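Local coordinates for protein thin, isoform D (Drosophila melanogaster, PDB 6XG7) that probably acts as a zinc-binding ubiquitin-protein transferase, this chain being its NHL-repeat beta-propeller, a part that probably binds other proteins, at residues A[137-142]-A[155-160]; A[23-28]-A[265-270]; A[43-48]-A[70-75]. All blocks are in the same frame, centred on the assembly; numbering follows the deposited sequence. Where two conformers were deposited one is given.

The three contacts sit in different parts of one NHL-repeat beta-propeller. Interactions 1 and 3 are related. Each lies in one predicted NHL repeat and ties the loop leading into a strand (142-147 in interaction 1, 51-54 in interaction 3) to a later strand. Interaction 2 is different: it holds the N-terminal helix 21-26 against strand 266-273, and the span it closes contains the other two. None touches another. The centres of interactions 1 and 2 are about 32 Å apart, on opposite sides of the chain's centre. Interaction 3 is about 25 Å from each of them, centre to centre, and its nearest atoms are about 12 Å from theirs. No ligand or metal site is involved.

Interaction 1: A[137-142]-A[155-160]; sequences GKFNYP and VCDKEN
Asp157 and Asn140 carry the polar part of this contact. The backbone N of Asn140 donates to Asp157 OD1 at 2.8 Å and meets the syn lone pair of the carboxylate. Asp157 CG lies anti to the backbone N (chi1 -177°), which sets CG on the side of the 137-142 loop. The other oxygen, OD2, accepts from Asn160 ND2 at 2.9 Å. It also takes a salt bridge from Arg162 and a bond from Gln164. Arg162 and Gln164 donate to Lys138 O as well, so this carbonyl is satisfied beside the acid. The side chains of Asn140 and Asn160 cross at about a right angle, with their amide planes 72° apart. Asn140 ND2 donates almost straight to Asn160 OD1 at 3.0 Å, 176° at the hydrogen. Asn140 OD1 is taken by Gln132, and Asn160 ND2 reaches Gly133 O too. Two backbone bonds follow: Glu159 N to Asn140 O at 2.9 Å and Lys158 N to Tyr141 O at 3.2 Å. Beside them, Phe139 CE1 packs on Val155 CG1 at 3.6 Å, and Asp157 CG lies in plane at the edge of the Phe139 ring. Pro142 CB lies over one face of that ring, toward the rim. The buried carboxylate of Asp157 thus has donors on both oxygens, including one charged partner. This would probably stabilise its negative charge and fix the loop against the end of strand 153-157.

Interaction 2: A[23-28]-A[265-270]; sequences QVYLRK and SFLKTF
Leu26 and Leu267 meet with their side chains crossed at about a right angle. The CD2 methyl of Leu26 lies 3.7 Å from Leu267 CD1, and it also rests near the backbone O of Leu267. The other branch of Leu267 serves a different neighbour: its CD2 is 4.0 Å from Tyr25 CB and sits at the edge of the tyrosine ring, near its plane. Lys268 meets backbone carbonyls of the 23-28 segment. Its CG is 3.5 Å from Tyr25 O. The chain then bends at chi2 (75°), which turns CD toward Leu26 O, 3.7 Å away. From there NZ donates to Leu26 O at 2.9 Å, approaching from above the carbonyl plane, 36° out of it. Further on, Lys28 CB touches the Phe270 ring obliquely, 3.7 Å from CE1. The amine of Lys28 leads elsewhere, to the C-terminal carboxylate of Phe307 and to Gly292 O. Likewise Tyr25 OH bonds to Asp242. A classic beta bulge places Leu267 and Lys268 both opposite Ile259, and the CB atoms of both point toward the helix. The short helix 21-26 therefore lies against strand 266-273, which pairs with strand 256-260. The Tyr25 ring is set edge-to-face with Tyr246 and Phe248, the latter on strand 247-251. Lys28 and Phe270 both pack on Ile294 of strand 294-298.

Interaction 3: A[43-48]-A[70-75]; sequences GSFTWP and QVFDSN
Gln70 reaches across to Gly43 and Ser44 and makes both hydrogen bonds of this contact. Gly43 N donates to Gln70 OE1 at 2.8 Å, in the carbonyl plane and on a lone pair. Gln70 NE2 donates to Ser44 O at 2.7 Å, from a position tilted 34° from that carbonyl's plane. NE2 has a second acceptor, Asp63 OD2. The amide is thus gripped by three bonds, which fix its rotation. The glutamine chain is extended at chi2 (-170°), and this carries CD out to the loop.

A polar-aromatic contact comes next. Gln70 NE2 lies 3.4 Å from Phe45 CD1, with the amide and ring planes steeply inclined and the two side chains crossing.

The apolar contacts centre on Phe45 and Phe72. These reach toward each other tip to tip, with the two CZ atoms 3.6 Å apart. Their centroids are 5.7 Å apart and their planes 78° apart. Phe72 CE1 lies in plane at the edge of the Phe45 ring. Gly43 CA in turn sits at the edge of Phe72, 3.9 Å from CE2. At the backbone angles of Gly43 a side chain would collide with the carbonyl O before it, which is reason enough for a glycine here. Leu35 and Val61 pack against both rings.

An alanine in place of Gln70 would probably leave Gly43 N and Ser44 O without these partners, and Asp63 OD2 without the bond from NE2.

The loop enters strand 51-54, and Gln70 belongs to strand 68-72 of the same predicted NHL repeat. The arrangement thus joins the loop before strand 51-54 to strand 68-72 within one NHL repeat of a beta-propeller.

Interaction 1: A[137-142]-A[155-160]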
loop_
_atom_site.group_PDB
_atom_site.type_symbol
_atom_site.label_atom_id
_atom_site.label_comp_id
_atom_site.label_asym_id
_atom_site.label_seq_id
_atom_site.Cartn_x
_atom_site.Cartn_y
_atom_site.Cartn_z
ATOM N N GLY A 137 -18.701 7.152 -4.236
ATOM C CA GLY A 137 -18.730 6.626 -2.886
ATOM C C GLY A 137 -19.010 5.147 -2.777
ATOM O O GLY A 137 -19.060 4.627 -1.660
ATOM N N LYS A 138 -19.215 4.458 -3.892
ATOM C CA LYS A 138 -19.331 3.013 -3.920
ATOM C C LYS A 138 -18.108 2.436 -4.617
ATOM O O LYS A 138 -17.463 3.110 -5.426
ATOM C CB LYS A 138 -20.614 2.604 -4.625
ATOM C CG LYS A 138 -21.871 2.991 -3.841
ATOM C CD LYS A 138 -23.101 2.330 -4.384
ATOM C CE LYS A 138 -24.320 2.776 -3.599
ATOM N NZ LYS A 138 -25.538 2.108 -4.112
ATOM N N PHE A 139 -17.790 1.187 -4.289
ATOM C CA PHE A 139 -16.559 0.551 -4.726
ATOM C C PHE A 139 -16.822 -0.794 -5.391
ATOM O O PHE A 139 -17.794 -1.499 -5.098
ATOM C CB PHE A 139 -15.615 0.270 -3.552
ATOM C CG PHE A 139 -15.295 1.472 -2.708
ATOM C CD1 PHE A 139 -14.391 2.403 -3.154
ATOM C CD2 PHE A 139 -15.877 1.661 -1.478
ATOM C CE1 PHE A 139 -14.066 3.517 -2.388
ATOM C CE2 PHE A 139 -15.563 2.761 -0.705
ATOM C CZ PHE A 139 -14.648 3.699 -1.177
ATOM N N ASN A 140 -15.882 -1.181 -6.238
ATOM C CA ASN A 140 -15.758 -2.571 -6.670
ATOM C C ASN A 140 -14.330 -2.986 -6.348
ATOM O O ASN A 140 -13.418 -2.797 -7.155
ATOM C CB ASN A 140 -16.091 -2.765 -8.145
ATOM C CG ASN A 140 -17.574 -2.909 -8.394
ATOM O OD1 ASN A 140 -18.230 -3.768 -7.815
ATOM N ND2 ASN A 140 -18.104 -2.083 -9.285
ATOM N N TYR A 141 -14.162 -3.549 -5.157
ATOM C CA TYR A 141 -12.911 -4.085 -4.632
ATOM C C TYR A 141 -11.944 -2.956 -4.300
ATOM O O TYR A 141 -10.927 -2.766 -4.983
ATOM C CB TYR A 141 -12.258 -5.105 -5.573
ATOM C CG TYR A 141 -13.218 -6.186 -5.976
ATOM C CD1 TYR A 141 -13.506 -7.276 -5.142
ATOM C CD2 TYR A 141 -13.869 -6.122 -7.191
ATOM C CE1 TYR A 141 -14.415 -8.258 -5.519
ATOM C CE2 TYR A 141 -14.784 -7.080 -7.570
ATOM C CZ TYR A 141 -15.049 -8.143 -6.746
ATOM O OH TYR A 141 -15.960 -9.074 -7.169
ATOM N N PRO A 142 -12.222 -2.185 -3.255
ATOM C CA PRO A 142 -11.226 -1.211 -2.801
ATOM C C PRO A 142 -9.985 -1.950 -2.339
ATOM O O PRO A 142 -10.066 -2.969 -1.651
ATOM C CB PRO A 142 -11.928 -0.504 -1.642
ATOM C CG PRO A 142 -12.837 -1.542 -1.072
ATOM C CD PRO A 142 -13.304 -2.361 -2.265
ATOM N N VAL A 155 -8.454 6.229 -2.183
ATOM C CA VAL A 155 -8.743 4.807 -2.320
ATOM C C VAL A 155 -8.551 4.376 -3.767
ATOM O O VAL A 155 -9.108 4.986 -4.685
ATOM C CB VAL A 155 -10.193 4.487 -1.910
ATOM C CG1 VAL A 155 -10.481 2.980 -2.074
ATOM C CG2 VAL A 155 -10.467 4.936 -0.512
ATOM N N CYS A 156 -7.761 3.359 -3.928
ATOM C CA CYS A 156 -7.736 2.616 -5.251
ATOM C C CYS A 156 -8.928 1.626 -5.429
ATOM O O CYS A 156 -9.087 0.626 -4.711
ATOM C CB CYS A 156 -6.480 1.766 -5.371
ATOM S SG CYS A 156 -5.022 2.690 -5.731
ATOM N N ASP A 157 -9.856 2.051 -6.255
ATOM C CA ASP A 157 -11.128 1.348 -6.434
ATOM C C ASP A 157 -10.912 0.458 -7.650
ATOM O O ASP A 157 -11.181 0.845 -8.789
ATOM C CB ASP A 157 -12.205 2.408 -6.654
ATOM C CG ASP A 157 -13.583 1.836 -6.789
ATOM O OD1 ASP A 157 -13.738 0.606 -6.660
ATOM O OD2 ASP A 157 -14.509 2.646 -7.022
ATOM N N LYS A 158 -10.387 -0.742 -7.392
ATOM C CA LYS A 158 -9.636 -1.480 -8.405
ATOM C C LYS A 158 -10.480 -1.781 -9.636
ATOM O O LYS A 158 -10.071 -1.483 -10.765
ATOM C CB LYS A 158 -9.084 -2.770 -7.797
ATOM C CG LYS A 158 -8.277 -3.582 -8.785
ATOM C CD LYS A 158 -7.638 -4.786 -8.133
ATOM C CE LYS A 158 -8.608 -5.937 -7.920
ATOM N NZ LYS A 158 -8.893 -6.727 -9.162
ATOM N N GLU A 159 -11.636 -2.415 -9.453
ATOM C CA GLU A 159 -12.419 -2.829 -10.616
ATOM C C GLU A 159 -13.249 -1.698 -11.205
ATOM O O GLU A 159 -13.872 -1.895 -12.249
ATOM C CB GLU A 159 -13.260 -4.069 -10.302
ATOM C CG GLU A 159 -12.429 -5.335 -10.251
ATOM C CD GLU A 159 -11.616 -5.537 -11.506
ATOM O OE1 GLU A 159 -12.213 -5.529 -12.604
ATOM O OE2 GLU A 159 -10.372 -5.641 -11.379
ATOM N N ASN A 160 -13.258 -0.520 -10.587
ATOM C CA ASN A 160 -13.803 0.664 -11.235
ATOM C C ASN A 160 -12.720 1.515 -11.892
ATOM O O ASN A 160 -13.018 2.595 -12.406
ATOM C CB ASN A 160 -14.617 1.498 -10.244
ATOM C CG ASN A 160 -15.910 0.823 -9.832
ATOM O OD1 ASN A 160 -16.491 0.032 -10.577
ATOM N ND2 ASN A 160 -16.361 1.128 -8.628
#

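Interaction 2: A[23-28]-A[265-270]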
loop_
_atom_site.group_PDB
_atom_site.type_symbol
_atom_site.label_atom_id
_atom_site.label_comp_id
_atom_site.label_asym_id
_atom_site.label_seq_id
_atom_site.Cartn_x
_atom_site.Cartn_y
_atom_site.Cartn_z
ATOM N N GLN A 23 22.156 7.853 -0.018
ATOM C CA GLN A 23 23.164 6.856 0.346
ATOM C C GLN A 23 22.529 5.672 1.074
ATOM O O GLN A 23 22.871 4.513 0.820
ATOM C CB GLN A 23 24.244 7.498 1.216
ATOM N N VAL A 24 21.608 5.947 1.989
ATOM C CA VAL A 24 20.901 4.871 2.678
ATOM C C VAL A 24 20.191 3.963 1.681
ATOM O O VAL A 24 20.222 2.733 1.813
ATOM C CB VAL A 24 19.936 5.483 3.711
ATOM C CG1 VAL A 24 19.003 4.449 4.277
ATOM C CG2 VAL A 24 20.731 6.175 4.823
ATOM N N TYR A 25 19.559 4.546 0.655
ATOM C CA TYR A 25 18.820 3.740 -0.315
ATOM C C TYR A 25 19.764 2.990 -1.251
ATOM O O TYR A 25 19.494 1.843 -1.610
ATOM C CB TYR A 25 17.811 4.598 -1.098
ATOM C CG TYR A 25 16.770 5.260 -0.198
ATOM C CD1 TYR A 25 16.309 4.635 0.963
ATOM C CD2 TYR A 25 16.255 6.521 -0.498
ATOM C CE1 TYR A 25 15.372 5.246 1.797
ATOM C CE2 TYR A 25 15.324 7.133 0.327
ATOM C CZ TYR A 25 14.883 6.489 1.464
ATOM O OH TYR A 25 13.967 7.101 2.289
ATOM N N LEU A 26 20.892 3.597 -1.638
ATOM C CA LEU A 26 21.827 2.889 -2.510
ATOM C C LEU A 26 22.428 1.653 -1.845
ATOM O O LEU A 26 22.834 0.721 -2.553
ATOM C CB LEU A 26 22.911 3.836 -3.004
ATOM C CG LEU A 26 22.427 4.822 -4.074
ATOM C CD1 LEU A 26 23.456 5.917 -4.323
ATOM C CD2 LEU A 26 22.104 4.097 -5.366
ATOM N N ARG A 27 22.479 1.618 -0.511
ATOM C CA ARG A 27 23.020 0.481 0.217
ATOM C C ARG A 27 22.049 -0.686 0.353
ATOM O O ARG A 27 22.484 -1.779 0.739
ATOM C CB ARG A 27 23.406 0.898 1.640
ATOM C CG ARG A 27 24.612 1.790 1.774
ATOM C CD ARG A 27 24.620 2.335 3.180
ATOM N NE ARG A 27 25.747 3.203 3.476
ATOM C CZ ARG A 27 25.827 3.938 4.582
ATOM N NH1 ARG A 27 24.841 3.897 5.475
ATOM N NH2 ARG A 27 26.884 4.703 4.799
ATOM N N LYS A 28 20.759 -0.490 0.084
ATOM C CA LYS A 28 19.768 -1.524 0.373
ATOM C C LYS A 28 20.028 -2.805 -0.405
ATOM O O LYS A 28 20.278 -2.777 -1.614
ATOM C CB LYS A 28 18.369 -1.012 0.032
ATOM C CG LYS A 28 17.918 0.199 0.822
ATOM C CD LYS A 28 17.747 -0.120 2.300
ATOM C CE LYS A 28 17.227 1.101 3.068
ATOM N NZ LYS A 28 17.416 0.968 4.527
ATOM N N SER A 265 13.353 9.364 -11.767
ATOM C CA SER A 265 14.454 8.629 -12.368
ATOM C C SER A 265 14.869 7.468 -11.469
ATOM O O SER A 265 14.783 7.543 -10.242
ATOM C CB SER A 265 15.642 9.555 -12.650
ATOM O OG SER A 265 16.181 10.124 -11.475
ATOM N N PHE A 266 15.324 6.390 -12.104
ATOM C CA PHE A 266 15.707 5.181 -11.388
ATOM C C PHE A 266 16.907 5.438 -10.492
ATOM O O PHE A 266 17.879 6.074 -10.906
ATOM C CB PHE A 266 16.061 4.088 -12.395
ATOM C CG PHE A 266 16.605 2.841 -11.763
ATOM C CD1 PHE A 266 15.758 1.863 -11.245
ATOM C CD2 PHE A 266 17.978 2.638 -11.688
ATOM C CE1 PHE A 266 16.261 0.716 -10.670
ATOM C CE2 PHE A 266 18.488 1.486 -11.093
ATOM C CZ PHE A 266 17.618 0.528 -10.581
ATOM N N LEU A 267 16.841 4.905 -9.270
ATOM C CA LEU A 267 17.939 4.967 -8.312
ATOM C C LEU A 267 18.531 3.601 -7.994
ATOM O O LEU A 267 19.746 3.425 -8.069
ATOM C CB LEU A 267 17.492 5.659 -7.017
ATOM C CG LEU A 267 18.575 5.832 -5.946
ATOM C CD1 LEU A 267 19.709 6.730 -6.448
ATOM C CD2 LEU A 267 17.985 6.360 -4.647
ATOM N N LYS A 268 17.707 2.606 -7.666
ATOM C CA LYS A 268 18.210 1.367 -7.087
ATOM C C LYS A 268 17.163 0.267 -7.213
ATOM O O LYS A 268 15.966 0.520 -7.105
ATOM C CB LYS A 268 18.502 1.635 -5.604
ATOM C CG LYS A 268 18.838 0.454 -4.780
ATOM C CD LYS A 268 20.227 -0.036 -5.053
ATOM C CE LYS A 268 20.567 -1.070 -4.019
ATOM N NZ LYS A 268 21.943 -1.542 -4.141
ATOM N N THR A 269 17.632 -0.965 -7.388
ATOM C CA THR A 269 16.780 -2.132 -7.232
ATOM C C THR A 269 17.476 -3.186 -6.383
ATOM O O THR A 269 18.708 -3.281 -6.356
ATOM C CB THR A 269 16.324 -2.715 -8.603
ATOM O OG1 THR A 269 15.359 -3.751 -8.381
ATOM C CG2 THR A 269 17.502 -3.270 -9.388
ATOM N N PHE A 270 16.669 -3.969 -5.672
ATOM C CA PHE A 270 17.158 -5.130 -4.950
ATOM C C PHE A 270 16.064 -6.183 -4.877
ATOM O O PHE A 270 14.871 -5.885 -4.987
ATOM C CB PHE A 270 17.673 -4.766 -3.548
ATOM C CG PHE A 270 16.623 -4.211 -2.614
ATOM C CD1 PHE A 270 16.320 -2.860 -2.592
ATOM C CD2 PHE A 270 15.943 -5.050 -1.749
ATOM C CE1 PHE A 270 15.374 -2.360 -1.720
ATOM C CE2 PHE A 270 14.986 -4.541 -0.879
ATOM C CZ PHE A 270 14.717 -3.183 -0.869
#

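Interaction 3: A[43-48]-A[70-75]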
loop_
_atom_site.group_PDB
_atom_site.type_symbol
_atom_site.label_atom_id
_atom_site.label_comp_id
_atom_site.label_asym_id
_atom_site.label_seq_id
_atom_site.Cartn_x
_atom_site.Cartn_y
_atom_site.Cartn_z
ATOM N N GLY A 43 1.335 -12.862 15.379
ATOM C CA GLY A 43 2.653 -12.859 14.790
ATOM C C GLY A 43 2.811 -13.702 13.545
ATOM O O GLY A 43 3.840 -13.594 12.866
ATOM N N SER A 44 1.833 -14.534 13.221
ATOM C CA SER A 44 1.816 -15.296 11.980
ATOM C C SER A 44 0.850 -14.621 11.019
ATOM O O SER A 44 -0.078 -13.941 11.453
ATOM C CB SER A 44 1.354 -16.731 12.252
ATOM O OG SER A 44 2.277 -17.423 13.065
ATOM N N PHE A 45 1.085 -14.792 9.716
ATOM C CA PHE A 45 0.260 -14.198 8.675
ATOM C C PHE A 45 -0.246 -15.292 7.753
ATOM O O PHE A 45 0.367 -16.353 7.618
ATOM C CB PHE A 45 1.039 -13.216 7.781
ATOM C CG PHE A 45 1.737 -12.113 8.528
ATOM C CD1 PHE A 45 1.083 -11.346 9.461
ATOM C CD2 PHE A 45 3.072 -11.847 8.271
ATOM C CE1 PHE A 45 1.750 -10.341 10.129
ATOM C CE2 PHE A 45 3.736 -10.844 8.934
ATOM C CZ PHE A 45 3.074 -10.094 9.863
ATOM N N THR A 46 -1.357 -15.018 7.086
ATOM C CA THR A 46 -1.811 -15.864 5.988
ATOM C C THR A 46 -2.153 -14.924 4.843
ATOM O O THR A 46 -3.160 -14.209 4.900
ATOM C CB THR A 46 -2.967 -16.782 6.376
ATOM O OG1 THR A 46 -2.610 -17.552 7.541
ATOM C CG2 THR A 46 -3.242 -17.740 5.232
ATOM N N TRP A 47 -1.278 -14.888 3.844
ATOM C CA TRP A 47 -1.419 -14.047 2.662
ATOM C C TRP A 47 -1.585 -12.577 3.019
ATOM O O TRP A 47 -2.580 -11.941 2.656
ATOM C CB TRP A 47 -2.515 -14.566 1.723
ATOM C CG TRP A 47 -2.115 -15.956 1.203
ATOM C CD1 TRP A 47 -1.050 -16.254 0.384
ATOM C CD2 TRP A 47 -2.735 -17.218 1.511
ATOM N NE1 TRP A 47 -0.991 -17.617 0.151
ATOM C CE2 TRP A 47 -2.010 -18.225 0.831
ATOM C CE3 TRP A 47 -3.844 -17.591 2.277
ATOM C CZ2 TRP A 47 -2.348 -19.571 0.920
ATOM C CZ3 TRP A 47 -4.178 -18.927 2.357
ATOM C CH2 TRP A 47 -3.426 -19.898 1.697
ATOM N N PRO A 48 -0.611 -11.999 3.704
ATOM C CA PRO A 48 -0.665 -10.564 4.008
ATOM C C PRO A 48 -0.574 -9.720 2.745
ATOM O O PRO A 48 0.034 -10.114 1.747
ATOM C CB PRO A 48 0.572 -10.358 4.889
ATOM C CG PRO A 48 1.539 -11.399 4.417
ATOM C CD PRO A 48 0.707 -12.587 4.011
ATOM N N GLN A 70 -2.581 -6.646 12.136
ATOM C CA GLN A 70 -1.616 -6.856 13.209
ATOM C C GLN A 70 -0.644 -5.690 13.251
ATOM O O GLN A 70 -0.215 -5.183 12.203
ATOM C CB GLN A 70 -0.846 -8.156 13.059
ATOM C CG GLN A 70 -1.736 -9.378 13.135
ATOM C CD GLN A 70 -0.915 -10.642 13.222
ATOM O OE1 GLN A 70 -0.252 -10.877 14.214
ATOM N NE2 GLN A 70 -0.903 -11.422 12.162
ATOM N N VAL A 71 -0.311 -5.272 14.470
ATOM C CA VAL A 71 0.597 -4.164 14.721
ATOM C C VAL A 71 1.786 -4.681 15.507
ATOM O O VAL A 71 1.621 -5.368 16.522
ATOM C CB VAL A 71 -0.105 -3.028 15.481
ATOM C CG1 VAL A 71 0.872 -1.884 15.711
ATOM C CG2 VAL A 71 -1.368 -2.564 14.726
ATOM N N PHE A 72 2.972 -4.346 15.023
ATOM C CA PHE A 72 4.249 -4.710 15.612
ATOM C C PHE A 72 5.022 -3.432 15.922
ATOM O O PHE A 72 4.771 -2.368 15.337
ATOM C CB PHE A 72 5.057 -5.567 14.631
ATOM C CG PHE A 72 4.330 -6.799 14.154
ATOM C CD1 PHE A 72 3.376 -6.724 13.151
ATOM C CD2 PHE A 72 4.599 -8.032 14.713
ATOM C CE1 PHE A 72 2.702 -7.851 12.739
ATOM C CE2 PHE A 72 3.929 -9.162 14.289
ATOM C CZ PHE A 72 2.983 -9.068 13.312
ATOM N N ASP A 73 5.970 -3.540 16.847
ATOM C CA ASP A 73 6.893 -2.438 17.077
ATOM C C ASP A 73 7.944 -2.382 15.967
ATOM O O ASP A 73 7.942 -3.172 15.017
ATOM C CB ASP A 73 7.471 -2.492 18.488
ATOM C CG ASP A 73 8.484 -3.607 18.707
ATOM O OD1 ASP A 73 9.015 -4.206 17.756
ATOM O OD2 ASP A 73 8.785 -3.847 19.899
ATOM N N SER A 74 8.830 -1.390 16.066
ATOM C CA SER A 74 9.815 -1.161 15.014
ATOM C C SER A 74 10.840 -2.282 14.889
ATOM O O SER A 74 11.550 -2.330 13.877
ATOM C CB SER A 74 10.508 0.182 15.224
ATOM O OG SER A 74 11.113 0.213 16.507
ATOM N N ASN A 75 10.903 -3.197 15.852
ATOM C CA ASN A 75 11.735 -4.392 15.752
ATOM C C ASN A 75 10.967 -5.609 15.260
ATOM O O ASN A 75 11.514 -6.713 15.255
ATOM C CB ASN A 75 12.387 -4.694 17.103
ATOM C CG ASN A 75 13.406 -3.668 17.472
ATOM O OD1 ASN A 75 14.176 -3.209 16.623
ATOM N ND2 ASN A 75 13.419 -3.279 18.735
#